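Local structure of metal-dependent hydrolase (Lactobacillus plantarum, 2F6K) at residues A[53-64]-A[119-128]; A[66-77]-A[93-104]. The protein is a manganese-binding TIM-barrel enzyme of the amidohydrolase family, probably an aminocarboxymuconate-semialdehyde decarboxylase. One frame throughout, in Å; residues are numbered along the deposited sequence.

Contact 1. Residues A[53-64]-A[119-128]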
loop_
_atom_site.group_PDB
_atom_site.type_symbol
_atom_site.label_atom_id
_atom_site.label_comp_id
_atom_site.label_asym_id
_atom_site.label_seq_id
_atom_site.Cartn_x
_atom_site.Cartn_y
_atom_site.Cartn_z
ATOM N N ILE A 53 30.243 19.732 -1.350
ATOM C CA ILE A 53 29.126 20.261 -0.583
ATOM C C ILE A 53 28.433 19.067 0.060
ATOM O O ILE A 53 27.622 18.402 -0.572
ATOM C CB ILE A 53 28.102 21.020 -1.449
ATOM C CG1 ILE A 53 28.734 22.290 -2.021
ATOM C CG2 ILE A 53 26.886 21.403 -0.593
ATOM C CD1 ILE A 53 29.760 22.046 -3.086
ATOM N N LEU A 54 28.759 18.800 1.320
ATOM C CA LEU A 54 28.189 17.668 2.036
ATOM C C LEU A 54 26.692 17.767 2.329
ATOM O O LEU A 54 26.144 18.856 2.531
ATOM C CB LEU A 54 28.952 17.464 3.344
ATOM C CG LEU A 54 30.439 17.133 3.192
ATOM C CD1 LEU A 54 31.120 17.271 4.534
ATOM C CD2 LEU A 54 30.620 15.716 2.637
ATOM N N SER A 55 26.033 16.612 2.341
ATOM C CA SER A 55 24.610 16.539 2.633
ATOM C C SER A 55 24.290 15.178 3.236
ATOM O O SER A 55 25.000 14.197 3.001
ATOM C CB SER A 55 23.779 16.729 1.362
ATOM O OG SER A 55 23.840 15.578 0.544
ATOM N N LEU A 56 23.220 15.125 4.018
ATOM C CA LEU A 56 22.796 13.882 4.646
ATOM C C LEU A 56 21.995 13.105 3.603
ATOM O O LEU A 56 21.109 13.662 2.948
ATOM C CB LEU A 56 21.931 14.191 5.871
ATOM C CG LEU A 56 21.588 13.059 6.839
ATOM C CD1 LEU A 56 22.853 12.578 7.541
ATOM C CD2 LEU A 56 20.585 13.557 7.858
ATOM N N SER A 57 22.323 11.827 3.438
ATOM C CA SER A 57 21.639 10.968 2.466
ATOM C C SER A 57 20.348 10.388 3.050
ATOM O O SER A 57 19.939 10.745 4.154
ATOM C CB SER A 57 22.571 9.823 2.048
ATOM O OG SER A 57 21.965 8.979 1.081
ATOM N N SER A 58 19.701 9.497 2.308
ATOM C CA SER A 58 18.482 8.878 2.801
ATOM C C SER A 58 18.904 7.561 3.433
ATOM O O SER A 58 19.992 7.065 3.155
ATOM C CB SER A 58 17.498 8.620 1.657
ATOM O OG SER A 58 17.973 7.623 0.773
ATOM N N PRO A 59 18.043 6.966 4.275
ATOM C CA PRO A 59 16.700 7.416 4.672
ATOM C C PRO A 59 16.703 8.715 5.467
ATOM O O PRO A 59 17.633 8.981 6.222
ATOM C CB PRO A 59 16.173 6.253 5.523
ATOM C CG PRO A 59 17.035 5.082 5.124
ATOM C CD PRO A 59 18.387 5.707 4.955
ATOM N N HIS A 60 15.652 9.511 5.295
ATOM C CA HIS A 60 15.504 10.772 6.015
ATOM C C HIS A 60 15.325 10.390 7.485
ATOM O O HIS A 60 14.928 9.263 7.782
ATOM C CB HIS A 60 14.270 11.528 5.512
ATOM C CG HIS A 60 14.102 12.882 6.126
ATOM N ND1 HIS A 60 12.948 13.266 6.777
ATOM C CD2 HIS A 60 14.951 13.935 6.209
ATOM C CE1 HIS A 60 13.096 14.497 7.240
ATOM N NE2 HIS A 60 14.303 14.924 6.910
ATOM N N VAL A 61 15.596 11.314 8.401
ATOM C CA VAL A 61 15.487 11.006 9.822
ATOM C C VAL A 61 14.115 11.177 10.455
ATOM O O VAL A 61 13.985 11.771 11.523
ATOM C CB VAL A 61 16.504 11.816 10.637
ATOM C CG1 VAL A 61 17.893 11.273 10.405
ATOM C CG2 VAL A 61 16.435 13.283 10.240
ATOM N N ASN A 62 13.090 10.653 9.799
ATOM C CA ASN A 62 11.730 10.712 10.329
ATOM C C ASN A 62 11.342 9.282 10.685
ATOM O O ASN A 62 10.928 8.517 9.817
ATOM C CB ASN A 62 10.773 11.263 9.272
ATOM C CG ASN A 62 9.310 11.137 9.674
ATOM O OD1 ASN A 62 8.420 11.439 8.879
ATOM N ND2 ASN A 62 9.054 10.693 10.907
ATOM N N PHE A 63 11.477 8.920 11.956
ATOM C CA PHE A 63 11.143 7.568 12.391
ATOM C C PHE A 63 9.867 7.491 13.211
ATOM O O PHE A 63 9.576 6.454 13.798
ATOM C CB PHE A 63 12.302 6.969 13.191
ATOM C CG PHE A 63 13.596 6.933 12.434
ATOM C CD1 PHE A 63 13.728 6.148 11.292
ATOM C CD2 PHE A 63 14.673 7.721 12.837
ATOM C CE1 PHE A 63 14.913 6.151 10.557
ATOM C CE2 PHE A 63 15.862 7.732 12.115
ATOM C CZ PHE A 63 15.983 6.947 10.971
ATOM N N GLY A 64 9.106 8.582 13.251
ATOM C CA GLY A 64 7.866 8.576 14.009
ATOM C C GLY A 64 7.950 9.280 15.349
ATOM O O GLY A 64 6.942 9.436 16.042
ATOM N N LEU A 119 25.131 26.222 3.026
ATOM C CA LEU A 119 25.133 26.743 1.661
ATOM C C LEU A 119 23.742 26.593 1.073
ATOM O O LEU A 119 23.467 27.060 -0.033
ATOM C CB LEU A 119 26.147 25.976 0.791
ATOM C CG LEU A 119 27.606 26.045 1.272
ATOM C CD1 LEU A 119 28.503 25.188 0.403
ATOM C CD2 LEU A 119 28.074 27.498 1.255
ATOM N N GLY A 120 22.874 25.931 1.829
ATOM C CA GLY A 120 21.511 25.692 1.389
ATOM C C GLY A 120 20.937 24.503 2.144
ATOM O O GLY A 120 21.432 24.151 3.208
ATOM N N VAL A 121 19.897 23.876 1.610
ATOM C CA VAL A 121 19.315 22.735 2.293
ATOM C C VAL A 121 19.170 21.521 1.388
ATOM O O VAL A 121 19.186 21.630 0.157
ATOM C CB VAL A 121 17.909 23.063 2.865
ATOM C CG1 VAL A 121 17.991 24.239 3.817
ATOM C CG2 VAL A 121 16.939 23.353 1.735
ATOM N N THR A 122 19.053 20.358 2.019
ATOM C CA THR A 122 18.844 19.115 1.299
ATOM C C THR A 122 17.528 18.582 1.837
ATOM O O THR A 122 17.280 18.654 3.038
ATOM C CB THR A 122 19.964 18.079 1.554
ATOM O OG1 THR A 122 19.612 16.845 0.912
ATOM C CG2 THR A 122 20.148 17.817 3.024
ATOM N N VAL A 123 16.680 18.071 0.954
ATOM C CA VAL A 123 15.393 17.546 1.383
ATOM C C VAL A 123 15.072 16.200 0.736
ATOM O O VAL A 123 15.497 15.908 -0.392
ATOM C CB VAL A 123 14.246 18.553 1.069
ATOM C CG1 VAL A 123 14.504 19.863 1.796
ATOM C CG2 VAL A 123 14.139 18.800 -0.444
ATOM N N PRO A 124 14.316 15.356 1.447
ATOM C CA PRO A 124 13.950 14.045 0.917
ATOM C C PRO A 124 12.794 14.181 -0.055
ATOM O O PRO A 124 11.886 14.984 0.171
ATOM C CB PRO A 124 13.549 13.279 2.170
ATOM C CG PRO A 124 12.876 14.337 2.984
ATOM C CD PRO A 124 13.818 15.524 2.825
ATOM N N THR A 125 12.827 13.407 -1.137
ATOM C CA THR A 125 11.750 13.447 -2.112
ATOM C C THR A 125 10.468 13.197 -1.342
ATOM O O THR A 125 9.431 13.790 -1.635
ATOM C CB THR A 125 11.931 12.371 -3.183
ATOM O OG1 THR A 125 12.303 11.138 -2.556
ATOM C CG2 THR A 125 13.017 12.790 -4.174
ATOM N N ASN A 126 10.546 12.318 -0.346
ATOM C CA ASN A 126 9.394 12.024 0.507
ATOM C C ASN A 126 9.909 11.561 1.857
ATOM O O ASN A 126 10.909 10.838 1.937
ATOM C CB ASN A 126 8.499 10.939 -0.104
ATOM C CG ASN A 126 8.785 9.556 0.457
ATOM O OD1 ASN A 126 8.435 9.244 1.599
ATOM N ND2 ASN A 126 9.428 8.721 -0.343
ATOM N N SER A 127 9.246 12.007 2.916
ATOM C CA SER A 127 9.623 11.624 4.263
ATOM C C SER A 127 8.441 10.836 4.779
ATOM O O SER A 127 7.393 11.407 5.077
ATOM C CB SER A 127 9.864 12.864 5.125
ATOM O OG SER A 127 10.256 12.503 6.440
ATOM N N ARG A 128 8.607 9.518 4.848
ATOM C CA ARG A 128 7.544 8.621 5.299
ATOM C C ARG A 128 6.186 8.941 4.682
ATOM O O ARG A 128 5.162 8.831 5.354
ATOM C CB ARG A 128 7.405 8.633 6.833
ATOM C CG ARG A 128 8.545 7.943 7.588
ATOM C CD ARG A 128 8.202 7.779 9.072
ATOM N NE ARG A 128 7.213 6.727 9.310
ATOM C CZ ARG A 128 7.502 5.428 9.390
ATOM N NH1 ARG A 128 8.751 5.016 9.256
ATOM N NH2 ARG A 128 6.543 4.539 9.609
HETATM O O HOH W 1 21.421 15.740 -0.708
HETATM O O HOH W 2 18.795 14.638 2.456
#
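Two waters grip Thr-122 OG1 and carry it across to segment 53-64. One water bridges Thr-122 OG1 to Ser-55 OG, 2.7 Å from each; the other lies 2.8 Å from Thr-122 OG1 and donates to Leu-56 O. The hydroxyl reaches both because it stands opposite the backbone N (chi1 174°), while the CB atoms of Ser-55 and Thr-122 touch at 4.1 Å. Farther along, the His-60 imidazole is held by both nitrogens and packed on its faces. Pro-124 CG lies over one face, 3.8 Å from the ring centroid and 17° off the normal, and Val-61 CG2 lies over the rim of the opposite face. At the ring edge, near its plane, His-60 ND1 and Ser-127 OG share a hydrogen bond of 2.8 Å, and His-60 NE2 bonds to Leu-97 O. Beyond the histidine, the Arg-128 chain passes across Asn-62 at about a right angle and carries its guanidinium to Lys-163 O of the second subunit. At the other end, Ile-53 CG1 packs on Leu-119 CD1 at 3.8 Å. These are strands 49-55 and 120-124 of a TIM barrel, with the loops that follow their C-terminal ends, where this fold places its active site.

Contact 2. Residues A[66-77]-A[93-104]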
loop_
_atom_site.group_PDB
_atom_site.type_symbol
_atom_site.label_atom_id
_atom_site.label_comp_id
_atom_site.label_asym_id
_atom_site.label_seq_id
_atom_site.Cartn_x
_atom_site.Cartn_y
_atom_site.Cartn_z
ATOM N N LYS A 66 8.950 12.812 16.903
ATOM C CA LYS A 66 9.249 14.213 16.619
ATOM C C LYS A 66 10.502 14.746 17.305
ATOM O O LYS A 66 11.387 15.301 16.648
ATOM C CB LYS A 66 8.070 15.100 16.998
ATOM C CG LYS A 66 8.282 16.550 16.625
ATOM C CD LYS A 66 7.074 17.395 16.971
ATOM C CE LYS A 66 7.361 18.863 16.718
ATOM N NZ LYS A 66 6.344 19.728 17.362
ATOM N N ALA A 67 10.580 14.598 18.622
ATOM C CA ALA A 67 11.750 15.085 19.352
ATOM C C ALA A 67 13.040 14.488 18.791
ATOM O O ALA A 67 14.048 15.188 18.643
ATOM C CB ALA A 67 11.629 14.751 20.832
ATOM N N GLU A 68 13.010 13.194 18.485
ATOM C CA GLU A 68 14.181 12.516 17.941
ATOM C C GLU A 68 14.543 13.063 16.554
ATOM O O GLU A 68 15.723 13.250 16.238
ATOM C CB GLU A 68 13.932 11.008 17.851
ATOM C CG GLU A 68 15.112 10.230 17.305
ATOM C CD GLU A 68 14.760 8.798 16.971
ATOM O OE1 GLU A 68 13.737 8.581 16.289
ATOM O OE2 GLU A 68 15.513 7.892 17.379
ATOM N N THR A 69 13.533 13.301 15.724
ATOM C CA THR A 69 13.766 13.839 14.389
ATOM C C THR A 69 14.455 15.204 14.490
ATOM O O THR A 69 15.421 15.487 13.781
ATOM C CB THR A 69 12.436 14.016 13.618
ATOM O OG1 THR A 69 11.846 12.733 13.375
ATOM C CG2 THR A 69 12.675 14.732 12.293
ATOM N N ILE A 70 13.951 16.049 15.378
ATOM C CA ILE A 70 14.511 17.377 15.567
ATOM C C ILE A 70 15.925 17.319 16.140
ATOM O O ILE A 70 16.773 18.164 15.844
ATOM C CB ILE A 70 13.608 18.204 16.501
ATOM C CG1 ILE A 70 12.330 18.578 15.753
ATOM C CG2 ILE A 70 14.333 19.450 16.973
ATOM C CD1 ILE A 70 11.368 19.440 16.532
ATOM N N ARG A 71 16.171 16.312 16.964
ATOM C CA ARG A 71 17.464 16.131 17.598
ATOM C C ARG A 71 18.472 15.620 16.563
ATOM O O ARG A 71 19.610 16.085 16.503
ATOM C CB ARG A 71 17.296 15.138 18.755
ATOM C CG ARG A 71 18.462 15.017 19.705
ATOM C CD ARG A 71 18.112 14.090 20.861
ATOM N NE ARG A 71 17.797 12.730 20.418
ATOM C CZ ARG A 71 18.619 11.946 19.718
ATOM N NH1 ARG A 71 19.827 12.378 19.363
ATOM N NH2 ARG A 71 18.232 10.722 19.375
ATOM N N LEU A 72 18.042 14.679 15.729
ATOM C CA LEU A 72 18.918 14.113 14.714
ATOM C C LEU A 72 19.297 15.146 13.669
ATOM O O LEU A 72 20.453 15.215 13.246
ATOM C CB LEU A 72 18.253 12.904 14.053
ATOM C CG LEU A 72 18.166 11.674 14.966
ATOM C CD1 LEU A 72 17.413 10.548 14.260
ATOM C CD2 LEU A 72 19.573 11.220 15.342
ATOM N N VAL A 73 18.321 15.952 13.261
ATOM C CA VAL A 73 18.563 17.005 12.283
ATOM C C VAL A 73 19.572 18.010 12.851
ATOM O O VAL A 73 20.509 18.402 12.162
ATOM C CB VAL A 73 17.261 17.750 11.920
ATOM C CG1 VAL A 73 17.584 19.014 11.144
ATOM C CG2 VAL A 73 16.369 16.852 11.097
ATOM N N GLU A 74 19.382 18.414 14.106
ATOM C CA GLU A 74 20.290 19.366 14.737
ATOM C C GLU A 74 21.702 18.796 14.863
ATOM O O GLU A 74 22.686 19.518 14.691
ATOM C CB GLU A 74 19.760 19.780 16.117
ATOM C CG GLU A 74 18.407 20.488 16.059
ATOM C CD GLU A 74 17.931 21.026 17.410
ATOM O OE1 GLU A 74 18.117 20.334 18.438
ATOM O OE2 GLU A 74 17.353 22.139 17.433
ATOM N N ALA A 75 21.808 17.503 15.152
ATOM C CA ALA A 75 23.124 16.877 15.285
ATOM C C ALA A 75 23.817 16.802 13.926
ATOM O O ALA A 75 25.036 16.924 13.832
ATOM C CB ALA A 75 22.990 15.479 15.881
ATOM N N ALA A 76 23.028 16.610 12.872
ATOM C CA ALA A 76 23.567 16.511 11.521
ATOM C C ALA A 76 24.015 17.876 11.017
ATOM O O ALA A 76 25.041 18.005 10.343
ATOM C CB ALA A 76 22.523 15.918 10.580
ATOM N N ASN A 77 23.243 18.906 11.331
ATOM C CA ASN A 77 23.624 20.236 10.894
ATOM C C ASN A 77 24.808 20.777 11.684
ATOM O O ASN A 77 25.613 21.526 11.147
ATOM C CB ASN A 77 22.443 21.178 10.976
ATOM C CG ASN A 77 21.395 20.853 9.952
ATOM O OD1 ASN A 77 21.675 20.205 8.944
ATOM N ND2 ASN A 77 20.180 21.308 10.192
ATOM N N TYR A 93 28.384 22.499 3.408
ATOM C CA TYR A 93 27.277 21.601 3.673
ATOM C C TYR A 93 25.909 22.195 3.429
ATOM O O TYR A 93 25.723 23.418 3.458
ATOM C CB TYR A 93 27.325 21.095 5.115
ATOM C CG TYR A 93 26.760 22.060 6.138
ATOM C CD1 TYR A 93 27.424 23.252 6.457
ATOM C CD2 TYR A 93 25.568 21.773 6.806
ATOM C CE1 TYR A 93 26.915 24.130 7.426
ATOM C CE2 TYR A 93 25.053 22.639 7.770
ATOM C CZ TYR A 93 25.730 23.813 8.078
ATOM O OH TYR A 93 25.227 24.651 9.050
ATOM N N LEU A 94 24.962 21.293 3.187
ATOM C CA LEU A 94 23.563 21.625 2.990
ATOM C C LEU A 94 22.864 21.120 4.255
ATOM O O LEU A 94 23.076 19.984 4.686
ATOM C CB LEU A 94 23.009 20.898 1.766
ATOM C CG LEU A 94 23.541 21.348 0.409
ATOM C CD1 LEU A 94 22.945 20.458 -0.675
ATOM C CD2 LEU A 94 23.187 22.816 0.175
ATOM N N ALA A 95 22.032 21.959 4.853
ATOM C CA ALA A 95 21.340 21.569 6.068
ATOM C C ALA A 95 20.131 20.671 5.814
ATOM O O ALA A 95 19.451 20.797 4.789
ATOM C CB ALA A 95 20.906 22.806 6.825
ATOM N N SER A 96 19.866 19.761 6.750
ATOM C CA SER A 96 18.705 18.883 6.647
ATOM C C SER A 96 17.568 19.601 7.375
ATOM O O SER A 96 17.818 20.506 8.172
ATOM C CB SER A 96 18.980 17.527 7.306
ATOM O OG SER A 96 19.901 16.770 6.543
ATOM N N LEU A 97 16.328 19.207 7.103
ATOM C CA LEU A 97 15.179 19.843 7.729
ATOM C C LEU A 97 14.316 18.830 8.472
ATOM O O LEU A 97 14.101 17.712 7.996
ATOM C CB LEU A 97 14.336 20.560 6.673
ATOM C CG LEU A 97 15.037 21.605 5.804
ATOM C CD1 LEU A 97 14.028 22.217 4.843
ATOM C CD2 LEU A 97 15.649 22.682 6.672
ATOM N N PRO A 98 13.798 19.217 9.646
ATOM C CA PRO A 98 12.953 18.342 10.462
ATOM C C PRO A 98 11.566 18.114 9.865
ATOM O O PRO A 98 10.552 18.193 10.560
ATOM C CB PRO A 98 12.911 19.069 11.802
ATOM C CG PRO A 98 12.906 20.497 11.383
ATOM C CD PRO A 98 13.967 20.528 10.293
ATOM N N ILE A 99 11.523 17.850 8.564
ATOM C CA ILE A 99 10.265 17.565 7.889
ATOM C C ILE A 99 9.759 16.268 8.519
ATOM O O ILE A 99 10.568 15.415 8.896
ATOM C CB ILE A 99 10.500 17.379 6.382
ATOM C CG1 ILE A 99 10.791 18.749 5.748
ATOM C CG2 ILE A 99 9.308 16.681 5.735
ATOM C CD1 ILE A 99 11.129 18.700 4.266
ATOM N N PRO A 100 8.430 16.070 8.608
ATOM C CA PRO A 100 7.264 16.864 8.207
ATOM C C PRO A 100 6.755 17.916 9.187
ATOM O O PRO A 100 5.587 18.292 9.119
ATOM C CB PRO A 100 6.211 15.798 7.996
ATOM C CG PRO A 100 6.449 14.932 9.210
ATOM C CD PRO A 100 7.980 14.793 9.204
ATOM N N TYR A 101 7.593 18.388 10.098
ATOM C CA TYR A 101 7.131 19.373 11.066
ATOM C C TYR A 101 7.357 20.775 10.523
ATOM O O TYR A 101 8.398 21.383 10.756
ATOM C CB TYR A 101 7.863 19.147 12.385
ATOM C CG TYR A 101 7.746 17.707 12.853
ATOM C CD1 TYR A 101 6.514 17.181 13.255
ATOM C CD2 TYR A 101 8.850 16.848 12.826
ATOM C CE1 TYR A 101 6.384 15.841 13.611
ATOM C CE2 TYR A 101 8.727 15.507 13.179
ATOM C CZ TYR A 101 7.494 15.013 13.568
ATOM O OH TYR A 101 7.360 13.690 13.915
ATOM N N GLU A 102 6.361 21.280 9.799
ATOM C CA GLU A 102 6.442 22.589 9.159
ATOM C C GLU A 102 7.035 23.745 9.956
ATOM O O GLU A 102 8.019 24.343 9.535
ATOM C CB GLU A 102 5.069 23.017 8.640
ATOM C CG GLU A 102 5.091 24.373 7.951
ATOM C CD GLU A 102 3.732 24.798 7.430
ATOM O OE1 GLU A 102 2.772 24.816 8.231
ATOM O OE2 GLU A 102 3.625 25.121 6.224
ATOM N N LEU A 103 6.435 24.069 11.095
ATOM C CA LEU A 103 6.917 25.192 11.880
ATOM C C LEU A 103 8.352 24.992 12.337
ATOM O O LEU A 103 9.150 25.931 12.324
ATOM C CB LEU A 103 6.003 25.439 13.086
ATOM C CG LEU A 103 5.908 26.911 13.507
ATOM C CD1 LEU A 103 5.475 27.738 12.302
ATOM C CD2 LEU A 103 4.911 27.082 14.655
ATOM N N ASP A 104 8.682 23.768 12.728
ATOM C CA ASP A 104 10.032 23.450 13.188
ATOM C C ASP A 104 11.039 23.553 12.044
ATOM O O ASP A 104 12.160 24.029 12.230
ATOM C CB ASP A 104 10.046 22.045 13.790
ATOM C CG ASP A 104 9.147 21.931 15.017
ATOM O OD1 ASP A 104 9.584 22.333 16.114
ATOM O OD2 ASP A 104 7.996 21.459 14.878
HETATM O O HOH W 3 9.321 11.979 13.442
#
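The Tyr-101 ring is sandwiched: Lys-66 CG sits over the centre of one face, 3.5 Å from the centroid and 10° off the normal, and Pro-100 CD lies over the rim of the opposite face. Thr-69 CB meets the ring edge near its plane, as does a water that joins Tyr-101 OH to Thr-69 OG1, 2.6 Å from either. Thr-69 OG1 is also bonded to Val-61 O. This is packing inside a beta-alpha-beta unit of the TIM barrel, in which helix 66-86 covers strand 91-95 and the loop after it; the short segments 66-77 and 93-95 run nearly antiparallel, 160° apart, with axes 9.3 Å from each other.

The lysine chain leaves its helix with CG opposite the backbone N (chi1 -176°) and stays extended, which lays the methylenes across the ring face and brings Lys-66 NZ within 3.4 Å of Asp-104 OD2 in a salt bridge. Arg-139 of the third subunit adds a long, weak ion pair to the same carboxylate. In the middle, the Pro-98 ring packs against the helix: its CB meets Ile-70 CG1 at 4.0 Å, and its CD touches Val-73 CG1. Val-73 CG1 also abuts the carbonyl of Ser-96. At the far end, the Asn-77 amide pairs with the backbone of Ser-96 through both its polar atoms. Asn-77 ND2 donates an almost straight bond to Ser-96 O, and Ser-96 N donates to Asn-77 OD1 at 2.9 Å, in the carbonyl plane and on a lone pair.

In the fold
Strand 91-95, part of contact 2, lies between the two strands of contact 1 in the parallel sheet: Leu-54 O and Leu-94 N on one flank, and Gly-120 O and Ala-95 N on the other, are each 2.8 Å apart, probably hydrogen-bonded. Along the chain, contact 2 is nested in the loop that contact 1 closes, and the two centres are about 9 Å apart. They also meet where the loops come together, with His-60 CE1 3.2 Å from Ile-99 O. Contact 1 is nearer the manganese site of His-7, His-9, His-154 and Asp-266: the Ser-55 side chain is about 6 Å from the metal, against about 10 Å for that of Leu-94 in contact 2.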